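Local coordinates for protein NAD(FAD)-dependent dehydrogenase, NirB-family (N-terminal domain) (Clostridium acetobutylicum, PDB 3KLJ) that catalyses the NADH-dependent reduction of rubredoxin, using one FAD per subunit to relay electrons toward oxygen-scavenging enzymes, at residues N232-F235 with I236-T239; H252-T255 with S256-I260. One frame throughout, in Å; residues are numbered along the deposited sequence.

How the contacts relate
Both contacts are local, each knitting one unbroken run of chain in the FAD-binding domain, and contact 1 closes before contact 2 opens. Their centres lie about 15 Å apart and their nearest atoms about 6 Å, without touching. Contact 1, after strand 229-231, is partly buried: Phe235 and Ile236 turn inward while Asp234 and Lys237 face solvent. Contact 2, leading into strand 260-262, is a surface loop whose touching residues include one buried side chain, Ile260. Each contains a beta turn, but the chemistry differs. Residues 232-239 are held by backbone bonds, apolar packing and a salt bridge beside the FAD adenine; residues 252-260 join backbone bonds to a two-way threonine hydroxyl and a water, the Ile260 side chain about 13 Å from FAD.

Contact 1: residues N232-F235 with I236-T239; sequences NLDF and IKDT. With FAD (flavin-adenine dinucleotide), chain B.
Phe235 and Ile236 cross obliquely, ring carbon CE2 of Phe235 lying 3.8 Å from the CG2 methyl of Ile236. The phenyl ring takes chi1 56°, with CG lodged between its own backbone N and carbonyl carbon, and this folds it back until the backbone C of Leu233 lies over one face, offset toward the ring's rim. Toward the cofactor, CD1 of Phe235 comes within 3.6 Å of FAD N6A, while the amide ND2 of Asn232 sits 3.7 Å from FAD C8A. Ile236 brings its CG1 branch toward Leu233, 4.5 Å from CB, and both side chains also touch Ile247 of strand 247-249. On the solvent side Lys237 bends at chi3 and chi4, bringing NZ to 3.1 Å from Asp234 OD2 in the modelled conformer of this aspartate, one of two. The ammonium meets this salt-bridge oxygen from above the carboxylate plane. Under these side chains two successive i to i+3 hydrogen bonds run from Ile236 N to Leu233 O and from Lys237 N to Asp234 O, both 3.1 Å. Ile236 O then takes both the amide and the hydroxyl of Thr239, with OG1 at 2.8 Å on a lone pair of the carbonyl. A short 3-10 turn thus runs into a type I beta turn, and Asn232 and Phe235 line the adenine end of the FAD pocket in this glutathione-reductase-type fold.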
loop_
_atom_site.group_PDB
_atom_site.type_symbol
_atom_site.label_atom_id
_atom_site.label_comp_id
_atom_site.label_asym_id
_atom_site.label_seq_id
_atom_site.Cartn_x
_atom_site.Cartn_y
_atom_site.Cartn_z
ATOM N N ASN A 232 3.431 -10.436 2.867
ATOM C CA ASN A 232 4.678 -11.162 3.033
ATOM C C ASN A 232 4.503 -12.141 4.198
ATOM O O ASN A 232 4.613 -11.750 5.358
ATOM C CB ASN A 232 5.795 -10.147 3.295
ATOM C CG ASN A 232 7.192 -10.737 3.165
ATOM O OD1 ASN A 232 7.380 -11.947 3.059
ATOM N ND2 ASN A 232 8.188 -9.861 3.186
ATOM N N LEU A 233 4.228 -13.409 3.878
ATOM C CA LEU A 233 3.821 -14.382 4.897
ATOM C C LEU A 233 4.341 -15.821 4.714
ATOM O O LEU A 233 3.777 -16.753 5.297
ATOM C CB LEU A 233 2.283 -14.386 5.034
ATOM C CG LEU A 233 1.443 -14.475 3.741
ATOM C CD1 LEU A 233 1.704 -15.794 2.979
ATOM C CD2 LEU A 233 -0.054 -14.311 4.018
ATOM N N ASP A 234 5.413 -16.013 3.943
ATOM C CA ASP A 234 5.966 -17.351 3.692
ATOM C C ASP A 234 6.316 -18.103 4.977
ATOM O O ASP A 234 6.207 -19.325 5.036
ATOM C CB ASP A 234 7.200 -17.281 2.789
ATOM C CG ASP A 234 7.570 -18.635 2.207
ATOM O OD1 ASP A 234 6.691 -19.269 1.584
ATOM O OD2 ASP A 234 8.729 -19.069 2.373
ATOM N N PHE A 235 6.733 -17.365 6.009
ATOM C CA PHE A 235 7.105 -17.960 7.310
ATOM C C PHE A 235 5.957 -18.662 8.070
ATOM O O PHE A 235 6.206 -19.320 9.072
ATOM C CB PHE A 235 7.779 -16.919 8.217
ATOM C CG PHE A 235 6.947 -15.695 8.440
ATOM C CD1 PHE A 235 7.079 -14.598 7.606
ATOM C CD2 PHE A 235 6.012 -15.649 9.472
ATOM C CE1 PHE A 235 6.285 -13.461 7.794
ATOM C CE2 PHE A 235 5.217 -14.521 9.663
ATOM C CZ PHE A 235 5.358 -13.429 8.829
ATOM N N ILE A 236 4.711 -18.517 7.615
ATOM C CA ILE A 236 3.591 -19.239 8.252
ATOM C C ILE A 236 3.321 -20.613 7.629
ATOM O O ILE A 236 2.504 -21.368 8.151
ATOM C CB ILE A 236 2.241 -18.418 8.279
ATOM C CG1 ILE A 236 1.565 -18.404 6.895
ATOM C CG2 ILE A 236 2.451 -17.030 8.870
ATOM C CD1 ILE A 236 0.089 -17.981 6.908
ATOM N N LYS A 237 4.018 -20.923 6.533
ATOM C CA LYS A 237 3.731 -22.093 5.666
ATOM C C LYS A 237 3.506 -23.456 6.343
ATOM O O LYS A 237 2.725 -24.279 5.843
ATOM C CB LYS A 237 4.802 -22.247 4.569
ATOM C CG LYS A 237 6.200 -22.580 5.082
ATOM C CD LYS A 237 7.061 -23.282 4.025
ATOM C CE LYS A 237 7.931 -22.295 3.255
ATOM N NZ LYS A 237 8.927 -21.612 4.135
ATOM N N ASP A 238 4.194 -23.690 7.457
ATOM C CA ASP A 238 4.083 -24.979 8.140
ATOM C C ASP A 238 3.019 -24.987 9.239
ATOM O O ASP A 238 2.708 -26.036 9.799
ATOM C CB ASP A 238 5.440 -25.421 8.694
ATOM C CG ASP A 238 6.346 -26.000 7.622
ATOM O OD1 ASP A 238 5.885 -26.171 6.473
ATOM O OD2 ASP A 238 7.521 -26.290 7.934
ATOM N N THR A 239 2.429 -23.828 9.512
ATOM C CA THR A 239 1.464 -23.704 10.599
ATOM C C THR A 239 0.030 -23.813 10.095
ATOM O O THR A 239 -0.211 -23.874 8.889
ATOM C CB THR A 239 1.633 -22.365 11.329
ATOM O OG1 THR A 239 1.004 -21.330 10.567
ATOM C CG2 THR A 239 3.113 -22.036 11.520
HETATM P PA FAD B . 5.546 -2.739 6.169
HETATM O O1A FAD B . 5.897 -3.480 4.906
HETATM O O2A FAD B . 5.630 -1.239 6.010
HETATM O O5B FAD B . 6.502 -3.219 7.353
HETATM C C5B FAD B . 6.717 -4.596 7.602
HETATM C C4B FAD B . 8.154 -4.806 8.079
HETATM O O4B FAD B . 8.341 -6.171 8.449
HETATM C C3B FAD B . 9.155 -4.513 6.965
HETATM O O3B FAD B . 10.145 -3.623 7.452
HETATM C C2B FAD B . 9.753 -5.860 6.605
HETATM O O2B FAD B . 11.123 -5.776 6.283
HETATM C C1B FAD B . 9.546 -6.659 7.884
HETATM N N9A FAD B . 9.482 -8.116 7.669
HETATM C C8A FAD B . 8.947 -8.781 6.598
HETATM N N7A FAD B . 9.092 -10.111 6.802
HETATM C C5A FAD B . 9.703 -10.309 7.987
HETATM C C6A FAD B . 10.092 -11.465 8.664
HETATM N N6A FAD B . 10.121 -12.637 8.026
HETATM N N1A FAD B . 10.722 -11.341 9.890
HETATM C C2A FAD B . 10.964 -10.095 10.439
HETATM N N3A FAD B . 10.584 -8.955 9.755
HETATM C C4A FAD B . 9.957 -9.060 8.547
HETATM N N1 FAD B . -0.130 3.659 1.695
HETATM C C2 FAD B . -1.100 4.638 1.738
HETATM O O2 FAD B . -2.077 4.484 2.451
HETATM N N3 FAD B . -0.966 5.802 1.009
HETATM C C4 FAD B . 0.140 5.987 0.214
HETATM O O4 FAD B . 0.223 7.032 -0.438
HETATM C C4X FAD B . 1.129 4.995 0.147
HETATM N N5 FAD B . 2.259 5.162 -0.640
HETATM C C5X FAD B . 3.231 4.181 -0.695
HETATM C C6 FAD B . 4.366 4.354 -1.498
HETATM C C7 FAD B . 5.350 3.353 -1.533
HETATM C C7M FAD B . 6.568 3.532 -2.392
HETATM C C8 FAD B . 5.193 2.187 -0.783
HETATM C C8M FAD B . 6.230 1.093 -0.808
HETATM C C9 FAD B . 4.061 2.021 0.006
HETATM C C9A FAD B . 3.080 3.016 0.057
HETATM N N10 FAD B . 1.951 2.845 0.857
HETATM C C10 FAD B . 0.983 3.830 0.902
HETATM C "C1'" FAD B . 1.772 1.590 1.645
HETATM C "C2'" FAD B . 2.180 1.744 3.094
HETATM O "O2'" FAD B . 3.571 1.991 3.142
HETATM C "C3'" FAD B . 1.844 0.443 3.794
HETATM O "O3'" FAD B . 0.439 0.273 3.829
HETATM C "C4'" FAD B . 2.369 0.375 5.219
HETATM O "O4'" FAD B . 3.776 0.580 5.242
HETATM C "C5'" FAD B . 2.075 -1.013 5.772
HETATM O "O5'" FAD B . 2.735 -1.118 7.008
HETATM P P FAD B . 3.056 -2.554 7.609
HETATM O O1P FAD B . 3.713 -2.376 8.968
HETATM O O2P FAD B . 1.826 -3.429 7.624
HETATM O O3P FAD B . 4.069 -3.244 6.557
#

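Contact 2: residues H252-T255 with S256-I260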
loop_
_atom_site.group_PDB
_atom_site.type_symbol
_atom_site.label_atom_id
_atom_site.label_comp_id
_atom_site.label_asym_id
_atom_site.label_seq_id
_atom_site.Cartn_x
_atom_site.Cartn_y
_atom_site.Cartn_z
ATOM N N HIS A 252 -10.687 -8.261 16.525
ATOM C CA HIS A 252 -9.654 -8.131 17.566
ATOM C C HIS A 252 -8.227 -8.276 17.034
ATOM O O HIS A 252 -7.271 -8.277 17.803
ATOM C CB HIS A 252 -9.898 -9.172 18.662
ATOM C CG HIS A 252 -11.262 -9.095 19.258
ATOM N ND1 HIS A 252 -11.709 -7.987 19.948
ATOM C CD2 HIS A 252 -12.282 -9.984 19.268
ATOM C CE1 HIS A 252 -12.948 -8.200 20.358
ATOM N NE2 HIS A 252 -13.317 -9.403 19.956
ATOM N N MET A 253 -8.098 -8.420 15.715
ATOM C CA MET A 253 -6.832 -8.736 15.036
ATOM C C MET A 253 -6.243 -10.116 15.392
ATOM O O MET A 253 -5.059 -10.363 15.194
ATOM C CB MET A 253 -5.797 -7.605 15.202
ATOM C CG MET A 253 -6.148 -6.320 14.455
ATOM S SD MET A 253 -6.336 -6.605 12.683
ATOM C CE MET A 253 -8.093 -6.278 12.403
ATOM N N GLU A 254 -7.088 -11.011 15.901
ATOM C CA GLU A 254 -6.686 -12.388 16.230
ATOM C C GLU A 254 -6.710 -13.282 14.995
ATOM O O GLU A 254 -7.667 -13.243 14.222
ATOM C CB GLU A 254 -7.639 -12.971 17.263
ATOM C CG GLU A 254 -7.651 -12.218 18.581
ATOM C CD GLU A 254 -8.719 -12.706 19.531
ATOM O OE1 GLU A 254 -9.874 -12.933 19.095
ATOM O OE2 GLU A 254 -8.399 -12.853 20.727
ATOM N N THR A 255 -5.665 -14.093 14.819
ATOM C CA THR A 255 -5.601 -15.053 13.718
ATOM C C THR A 255 -6.390 -16.321 14.100
ATOM O O THR A 255 -7.041 -16.364 15.147
ATOM C CB THR A 255 -4.135 -15.464 13.401
ATOM O OG1 THR A 255 -3.650 -16.334 14.438
ATOM C CG2 THR A 255 -3.217 -14.231 13.286
ATOM N N SER A 256 -6.310 -17.331 13.233
ATOM C CA SER A 256 -6.875 -18.669 13.452
ATOM C C SER A 256 -6.345 -19.354 14.694
ATOM O O SER A 256 -6.950 -20.285 15.208
ATOM C CB SER A 256 -6.495 -19.564 12.278
ATOM O OG SER A 256 -7.574 -19.704 11.403
ATOM N N ILE A 257 -5.163 -18.926 15.134
ATOM C CA ILE A 257 -4.440 -19.626 16.205
ATOM C C ILE A 257 -4.367 -18.771 17.454
ATOM O O ILE A 257 -3.999 -17.598 17.391
ATOM C CB ILE A 257 -2.996 -20.001 15.751
ATOM C CG1 ILE A 257 -3.028 -20.915 14.515
ATOM C CG2 ILE A 257 -2.178 -20.611 16.897
ATOM C CD1 ILE A 257 -3.760 -22.261 14.703
ATOM N N LYS A 258 -4.697 -19.373 18.587
ATOM C CA LYS A 258 -4.688 -18.678 19.870
ATOM C C LYS A 258 -3.360 -17.961 20.111
ATOM O O LYS A 258 -2.287 -18.503 19.817
ATOM C CB LYS A 258 -4.984 -19.655 21.016
ATOM C CG LYS A 258 -5.451 -18.978 22.317
ATOM C CD LYS A 258 -6.821 -18.302 22.126
ATOM C CE LYS A 258 -7.131 -17.275 23.217
ATOM N NZ LYS A 258 -8.001 -16.182 22.663
ATOM N N ASP A 259 -3.455 -16.727 20.609
ATOM C CA ASP A 259 -2.300 -15.953 21.083
ATOM C C ASP A 259 -1.390 -15.462 19.963
ATOM O O ASP A 259 -0.334 -14.848 20.219
ATOM C CB ASP A 259 -1.510 -16.730 22.141
ATOM C CG ASP A 259 -2.252 -16.842 23.460
ATOM O OD1 ASP A 259 -1.979 -17.803 24.198
ATOM O OD2 ASP A 259 -3.092 -15.968 23.772
ATOM N N ILE A 260 -1.826 -15.699 18.726
ATOM C CA ILE A 260 -1.196 -15.092 17.555
ATOM C C ILE A 260 -2.120 -14.076 16.872
ATOM O O ILE A 260 -3.264 -14.395 16.515
ATOM C CB ILE A 260 -0.753 -16.143 16.524
ATOM C CG1 ILE A 260 0.188 -17.172 17.167
ATOM C CG2 ILE A 260 -0.110 -15.431 15.299
ATOM C CD1 ILE A 260 0.751 -18.193 16.187
HETATM O O HOH W 1 -5.878 -15.625 17.980
#
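Thr255 meets the flat carbonyl group of Ile260 in two ways: its N-H arrives in the carbonyl plane, with Thr255 N 3.0 Å from Ile260 O, whereas its hydroxyl donates from above that plane, with OG1 2.9 Å from Ile260 O. The other flat group, the Glu254 carboxylate, has Lys258 alongside it, the two side chains pointing the same way; OE2 and NZ stand 3.9 Å apart, a long salt bridge. The hydroxyl is placed by chi1 of 73°, which sets OG1 between the backbone N and the carbonyl carbon of Thr255. There it also accepts the N-H of Ile257, at 3.1 Å from N to OG1, forming an ST turn. The CG2 methyl packs against the same carbonyl, 3.2 Å from Ile260 O. Beyond the ST turn the chain reverses in a type II beta turn, closed by Ile260 N on Ile257 O, with Asp259 at the left-handed corner and reaching Lys93. A water lies 2.8 Å from Ile257 O. Donating and accepting at once, the Thr255 hydroxyl, with its own N-H, links mid-loop to Ile257 and the first residue of strand 260-262, while the Glu254–Lys258 attraction at the surface is probably weak.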